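Local atomic coordinates of Phi class glutathione transferase GSTF1 (Populus tremula x Populus tremuloides, PDB entry 4RI6), a protein that probably catalyses the transfer of glutathione to electrophilic substrates such as organic halides, and binds glutathione as a dimer of the Phi class. Residues Tyr75-Tyr80 against Lys86-Thr91; Asp100-Thr105 against Phe156-Glu161. All coordinates share one frame; numbering follows the deposited sequence.

Interaction 1 of 2, residues Tyr75-Tyr80 against Lys86-Thr91; sequences YICDKY and KSLYGT. Unlike the reference sequence in segment 86-91: Lys86 (reference Arg).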
loop_
_atom_site.group_PDB
_atom_site.type_symbol
_atom_site.label_atom_id
_atom_site.label_comp_id
_atom_site.label_asym_id
_atom_site.label_seq_id
_atom_site.Cartn_x
_atom_site.Cartn_y
_atom_site.Cartn_z
ATOM N N TYR A 75 3.976 9.326 -8.794
ATOM C CA TYR A 75 4.802 9.799 -9.902
ATOM C C TYR A 75 4.222 11.082 -10.483
ATOM O O TYR A 75 4.937 12.052 -10.716
ATOM C CB TYR A 75 4.912 8.732 -10.987
ATOM C CG TYR A 75 5.557 9.226 -12.253
ATOM C CD1 TYR A 75 6.919 9.506 -12.290
ATOM C CD2 TYR A 75 4.810 9.418 -13.412
ATOM C CE1 TYR A 75 7.517 9.944 -13.421
ATOM C CE2 TYR A 75 5.404 9.869 -14.561
ATOM C CZ TYR A 75 6.761 10.136 -14.556
ATOM O OH TYR A 75 7.390 10.575 -15.694
ATOM N N ILE A 76 2.913 11.085 -10.698
ATOM C CA ILE A 76 2.234 12.258 -11.236
ATOM C C ILE A 76 2.477 13.463 -10.328
ATOM O O ILE A 76 2.819 14.553 -10.786
ATOM C CB ILE A 76 0.720 11.984 -11.388
ATOM C CG1 ILE A 76 0.465 10.991 -12.519
ATOM C CG2 ILE A 76 -0.056 13.277 -11.658
ATOM C CD1 ILE A 76 -0.929 10.408 -12.546
ATOM N N CYS A 77 2.314 13.262 -9.029
ATOM C CA CYS A 77 2.500 14.346 -8.080
ATOM C C CYS A 77 3.960 14.836 -8.051
ATOM O O CYS A 77 4.224 16.036 -7.886
ATOM C CB CYS A 77 2.024 13.897 -6.695
ATOM S SG CYS A 77 0.205 13.762 -6.564
ATOM N N ASP A 78 4.897 13.918 -8.252
ATOM C CA ASP A 78 6.313 14.262 -8.284
ATOM C C ASP A 78 6.675 15.025 -9.562
ATOM O O ASP A 78 7.243 16.123 -9.521
ATOM C CB ASP A 78 7.142 12.979 -8.180
ATOM C CG ASP A 78 8.536 13.211 -7.630
ATOM O OD1 ASP A 78 9.013 14.363 -7.640
ATOM O OD2 ASP A 78 9.167 12.218 -7.205
ATOM N N LYS A 79 6.337 14.431 -10.701
ATOM C CA LYS A 79 6.637 15.030 -12.001
ATOM C C LYS A 79 6.013 16.401 -12.188
ATOM O O LYS A 79 6.617 17.295 -12.778
ATOM C CB LYS A 79 6.156 14.112 -13.120
ATOM C CG LYS A 79 6.446 14.652 -14.514
ATOM C CD LYS A 79 5.986 13.701 -15.601
ATOM C CE LYS A 79 6.219 14.298 -16.974
ATOM N NZ LYS A 79 5.544 13.505 -18.044
ATOM N N TYR A 80 4.788 16.542 -11.692
ATOM C CA TYR A 80 4.004 17.747 -11.901
ATOM C C TYR A 80 3.802 18.490 -10.591
ATOM O O TYR A 80 2.747 19.069 -10.353
ATOM C CB TYR A 80 2.655 17.398 -12.520
ATOM C CG TYR A 80 2.740 16.708 -13.862
ATOM C CD1 TYR A 80 2.957 17.430 -15.022
ATOM C CD2 TYR A 80 2.572 15.337 -13.967
ATOM C CE1 TYR A 80 3.020 16.809 -16.249
ATOM C CE2 TYR A 80 2.638 14.696 -15.197
ATOM C CZ TYR A 80 2.860 15.436 -16.338
ATOM O OH TYR A 80 2.923 14.812 -17.572
ATOM N N LYS A 86 -0.798 22.112 -5.991
ATOM C CA LYS A 86 0.586 21.886 -5.589
ATOM C C LYS A 86 0.715 21.108 -4.283
ATOM O O LYS A 86 1.722 20.435 -4.057
ATOM C CB LYS A 86 1.325 23.215 -5.449
ATOM C CG LYS A 86 1.331 24.035 -6.723
ATOM C CD LYS A 86 2.361 25.136 -6.673
ATOM C CE LYS A 86 2.239 26.052 -7.869
ATOM N NZ LYS A 86 3.352 27.035 -7.921
ATOM N N SER A 87 -0.289 21.199 -3.416
ATOM C CA SER A 87 -0.178 20.622 -2.083
ATOM C C SER A 87 -0.734 19.205 -1.992
ATOM O O SER A 87 -0.773 18.642 -0.901
ATOM C CB SER A 87 -0.906 21.491 -1.062
ATOM O OG SER A 87 -2.305 21.264 -1.139
ATOM N N LEU A 88 -1.149 18.622 -3.116
ATOM C CA LEU A 88 -1.916 17.371 -3.065
ATOM C C LEU A 88 -1.180 16.269 -2.300
ATOM O O LEU A 88 -1.798 15.517 -1.541
ATOM C CB LEU A 88 -2.269 16.896 -4.483
ATOM C CG LEU A 88 -3.161 15.648 -4.579
ATOM C CD1 LEU A 88 -4.544 15.871 -3.938
ATOM C CD2 LEU A 88 -3.326 15.219 -6.026
ATOM N N TYR A 89 0.132 16.179 -2.492
ATOM C CA TYR A 89 0.947 15.193 -1.775
ATOM C C TYR A 89 2.043 15.933 -1.007
ATOM O O TYR A 89 3.189 15.482 -0.901
ATOM C CB TYR A 89 1.525 14.154 -2.746
ATOM C CG TYR A 89 1.488 12.708 -2.250
ATOM C CD1 TYR A 89 2.003 12.348 -1.009
ATOM C CD2 TYR A 89 0.952 11.701 -3.045
ATOM C CE1 TYR A 89 1.977 11.030 -0.578
ATOM C CE2 TYR A 89 0.903 10.391 -2.616
ATOM C CZ TYR A 89 1.427 10.050 -1.396
ATOM O OH TYR A 89 1.387 8.726 -1.010
ATOM N N GLY A 90 1.659 17.076 -0.448
ATOM C CA GLY A 90 2.567 17.911 0.317
ATOM C C GLY A 90 3.503 18.738 -0.544
ATOM O O GLY A 90 3.458 18.675 -1.773
ATOM N N THR A 91 4.370 19.503 0.114
ATOM C CA THR A 91 5.317 20.370 -0.582
ATOM C C THR A 91 6.735 20.219 -0.070
ATOM O O THR A 91 7.635 20.935 -0.506
ATOM C CB THR A 91 4.926 21.836 -0.433
ATOM O OG1 THR A 91 4.979 22.188 0.957
ATOM C CG2 THR A 91 3.528 22.062 -0.978
#

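Interaction 2 of 2, residues Asp100-Thr105 against Phe156-Glu161; sequences DQWVET and FLAGDE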
loop_
_atom_site.group_PDB
_atom_site.type_symbol
_atom_site.label_atom_id
_atom_site.label_comp_id
_atom_site.label_asym_id
_atom_site.label_seq_id
_atom_site.Cartn_x
_atom_site.Cartn_y
_atom_site.Cartn_z
ATOM N N ASP A 100 1.436 10.632 3.573
ATOM C CA ASP A 100 1.700 9.276 3.108
ATOM C C ASP A 100 1.269 8.207 4.120
ATOM O O ASP A 100 0.803 7.129 3.723
ATOM C CB ASP A 100 3.185 9.136 2.792
ATOM C CG ASP A 100 3.500 7.930 1.928
ATOM O OD1 ASP A 100 2.779 7.659 0.955
ATOM O OD2 ASP A 100 4.505 7.253 2.219
ATOM N N GLN A 101 1.388 8.475 5.418
ATOM C CA GLN A 101 0.966 7.459 6.387
ATOM C C GLN A 101 -0.539 7.179 6.256
ATOM O O GLN A 101 -0.967 6.055 6.478
ATOM C CB GLN A 101 1.323 7.867 7.823
ATOM C CG GLN A 101 0.533 9.040 8.334
ATOM C CD GLN A 101 1.104 9.647 9.601
ATOM O OE1 GLN A 101 1.628 8.943 10.475
ATOM N NE2 GLN A 101 1.021 10.967 9.699
ATOM N N TRP A 102 -1.329 8.181 5.865
ATOM C CA TRP A 102 -2.778 8.000 5.692
ATOM C C TRP A 102 -3.066 7.391 4.322
ATOM O O TRP A 102 -4.061 6.696 4.153
ATOM C CB TRP A 102 -3.525 9.329 5.906
ATOM C CG TRP A 102 -3.443 9.744 7.330
ATOM C CD1 TRP A 102 -2.598 10.668 7.873
ATOM C CD2 TRP A 102 -4.195 9.203 8.420
ATOM N NE1 TRP A 102 -2.781 10.730 9.223
ATOM C CE2 TRP A 102 -3.748 9.838 9.587
ATOM C CE3 TRP A 102 -5.206 8.247 8.517
ATOM C CZ2 TRP A 102 -4.280 9.557 10.820
ATOM C CZ3 TRP A 102 -5.715 7.957 9.741
ATOM C CH2 TRP A 102 -5.270 8.613 10.877
ATOM N N VAL A 103 -2.176 7.596 3.354
ATOM C CA VAL A 103 -2.278 6.867 2.085
ATOM C C VAL A 103 -2.025 5.367 2.329
ATOM O O VAL A 103 -2.731 4.505 1.794
ATOM C CB VAL A 103 -1.301 7.411 1.039
ATOM C CG1 VAL A 103 -1.399 6.602 -0.263
ATOM C CG2 VAL A 103 -1.577 8.890 0.768
ATOM N N GLU A 104 -1.045 5.048 3.173
ATOM C CA GLU A 104 -0.789 3.644 3.514
ATOM C C GLU A 104 -1.972 3.071 4.295
ATOM O O GLU A 104 -2.289 1.887 4.185
ATOM C CB GLU A 104 0.511 3.512 4.316
ATOM C CG GLU A 104 1.740 3.670 3.490
ATOM C CD GLU A 104 1.866 2.556 2.471
ATOM O OE1 GLU A 104 1.631 1.394 2.834
ATOM O OE2 GLU A 104 2.186 2.837 1.303
ATOM N N THR A 105 -2.606 3.891 5.127
ATOM C CA THR A 105 -3.800 3.448 5.830
ATOM C C THR A 105 -4.915 3.103 4.839
ATOM O O THR A 105 -5.613 2.112 5.027
ATOM C CB THR A 105 -4.226 4.515 6.870
ATOM O OG1 THR A 105 -3.192 4.587 7.860
ATOM C CG2 THR A 105 -5.533 4.154 7.556
ATOM N N PHE A 156 -9.335 17.236 7.456
ATOM C CA PHE A 156 -9.080 16.140 6.539
ATOM C C PHE A 156 -8.219 15.115 7.261
ATOM O O PHE A 156 -7.826 15.337 8.410
ATOM C CB PHE A 156 -8.403 16.664 5.273
ATOM C CG PHE A 156 -9.244 17.659 4.513
ATOM C CD1 PHE A 156 -10.232 17.227 3.629
ATOM C CD2 PHE A 156 -9.041 19.020 4.669
ATOM C CE1 PHE A 156 -11.029 18.135 2.948
ATOM C CE2 PHE A 156 -9.831 19.937 3.962
ATOM C CZ PHE A 156 -10.820 19.481 3.101
ATOM N N LEU A 157 -7.937 13.981 6.627
ATOM C CA LEU A 157 -7.271 12.920 7.382
ATOM C C LEU A 157 -5.916 13.349 7.906
ATOM O O LEU A 157 -5.567 13.036 9.040
ATOM C CB LEU A 157 -7.098 11.670 6.531
ATOM C CG LEU A 157 -8.359 10.855 6.308
ATOM C CD1 LEU A 157 -8.090 9.740 5.335
ATOM C CD2 LEU A 157 -8.902 10.266 7.607
ATOM N N ALA A 158 -5.150 14.053 7.081
ATOM C CA ALA A 158 -3.776 14.361 7.426
ATOM C C ALA A 158 -3.572 15.777 7.968
ATOM O O ALA A 158 -2.456 16.158 8.320
ATOM C CB ALA A 158 -2.890 14.127 6.201
ATOM N N GLY A 159 -4.643 16.545 8.091
ATOM C CA GLY A 159 -4.498 17.930 8.487
ATOM C C GLY A 159 -5.534 18.856 7.898
ATOM O O GLY A 159 -6.681 18.457 7.706
ATOM N N ASP A 160 -5.118 20.084 7.593
ATOM C CA ASP A 160 -6.083 21.155 7.317
ATOM C C ASP A 160 -6.345 21.337 5.826
ATOM O O ASP A 160 -7.053 22.247 5.409
ATOM C CB ASP A 160 -5.619 22.487 7.946
ATOM C CG ASP A 160 -4.275 22.952 7.445
ATOM O OD1 ASP A 160 -3.742 22.349 6.502
ATOM O OD2 ASP A 160 -3.745 23.941 7.996
ATOM N N GLU A 161 -5.794 20.441 5.017
ATOM C CA GLU A 161 -5.825 20.587 3.577
ATOM C C GLU A 161 -6.151 19.242 2.932
ATOM O O GLU A 161 -5.635 18.226 3.364
ATOM C CB GLU A 161 -4.460 21.092 3.101
ATOM C CG GLU A 161 -4.474 21.924 1.846
ATOM C CD GLU A 161 -3.120 22.584 1.563
ATOM O OE1 GLU A 161 -2.230 22.582 2.450
ATOM O OE2 GLU A 161 -2.949 23.110 0.443
#

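Interaction 1 of 2, residues Tyr75-Tyr80 against Lys86-Thr91
With chi1 at -72°, Cys77 holds its SG beside the backbone N and anti to the carbonyl carbon, which sends the sulfur from helix 69-79 to Leu88 and Tyr89; in Leu88, chi1 (-176°) sets the branch with CG anti to the backbone N, and chi2 turns CD2 to within 3.9 Å of Cys77 SG. The second touch is one of methylenes, Cys77 CB lying 4.0 Å from Tyr89 CB. Beyond it the sulfur meets the Tyr89 ring at its edge: Cys77 SG is 4.1 Å from Tyr89 CD2 and 5.5 Å from the ring centroid, 85° off the ring normal, so it lies close to the ring plane and not over a face. This is a sulfur-aromatic contact of the edge type. No hydrogen bond crosses between the segments; the phenol OH of Tyr89 turns instead to Asp100 and Arg74, while the Tyr89 ring meets that of Phe164. Cys77 also packs on Thr22 of helix 14-25, and Leu88 on Glu25 of that helix. Only five residues separate the segments, and 86-91 lies between helices 69-79 and 93-122: the linker folds back on the last helix of the thioredoxin-like domain before entering the all-helical domain of the glutathione transferase fold.

Interaction 2 of 2, residues Asp100-Thr105 against Phe156-Glu161
Trp102 meets Leu157 and Ala158 through apolar packing and an oxygen over its indole; no hydrogen bond crosses between the segments. In the apolar group, Trp102 CG lies 4.2 Å from Leu157 CB, and Trp102 CD1 is 3.9 Å from Ala158 CB, a methyl that approaches the ring obliquely. The indole reaches them because chi1 of -68° puts CG anti to the carbonyl carbon of Trp102. Packing of this kind joins helix 93-122, in the all-helical domain of the glutathione transferase fold, to the loop between helices 130-150 and 164-179; Tyr147 touches both Trp102 and Leu157, and Leu157 also packs on Trp195. A polar atom, Leu157 O, stands 3.6 Å above the indole plane of Trp102, offset toward the rim. It is 3.6 Å from Trp102 NE1, but its place over the face is wrong for an in-plane N-H bond; it accepts a hydrogen bond from Lys150 NZ. With Trp102 replaced by an alanine, Leu157 CB and the Ala158 methyl would probably lose their aromatic partner, opening a gap between helix and loop. Among ring contacts, Phe67 of the second subunit meets the indole edge-to-face.

Overall arrangement
Both contacts join a helix to a loop segment with the second subunit within reach; all three touching residues are buried in interaction 1, whereas Ala158 of interaction 2 is partly exposed. Interaction 1 lies where the chain passes between domains, and its chemistry is a sulfur at a ring edge plus aliphatic packing; interaction 2 belongs to the helical domain, joins segments 51 residues apart, and buries more area (171 against 119 Å²), with a carbonyl oxygen over an indole face. Tyr89 OH of interaction 1 is 2.6 Å from Asp100 OD1 of interaction 2, and Ser87 OG is 2.5 Å from Glu161 OE2, probable hydrogen bonds that tie helix 93-122 and loop 156-161 to linker 86-91.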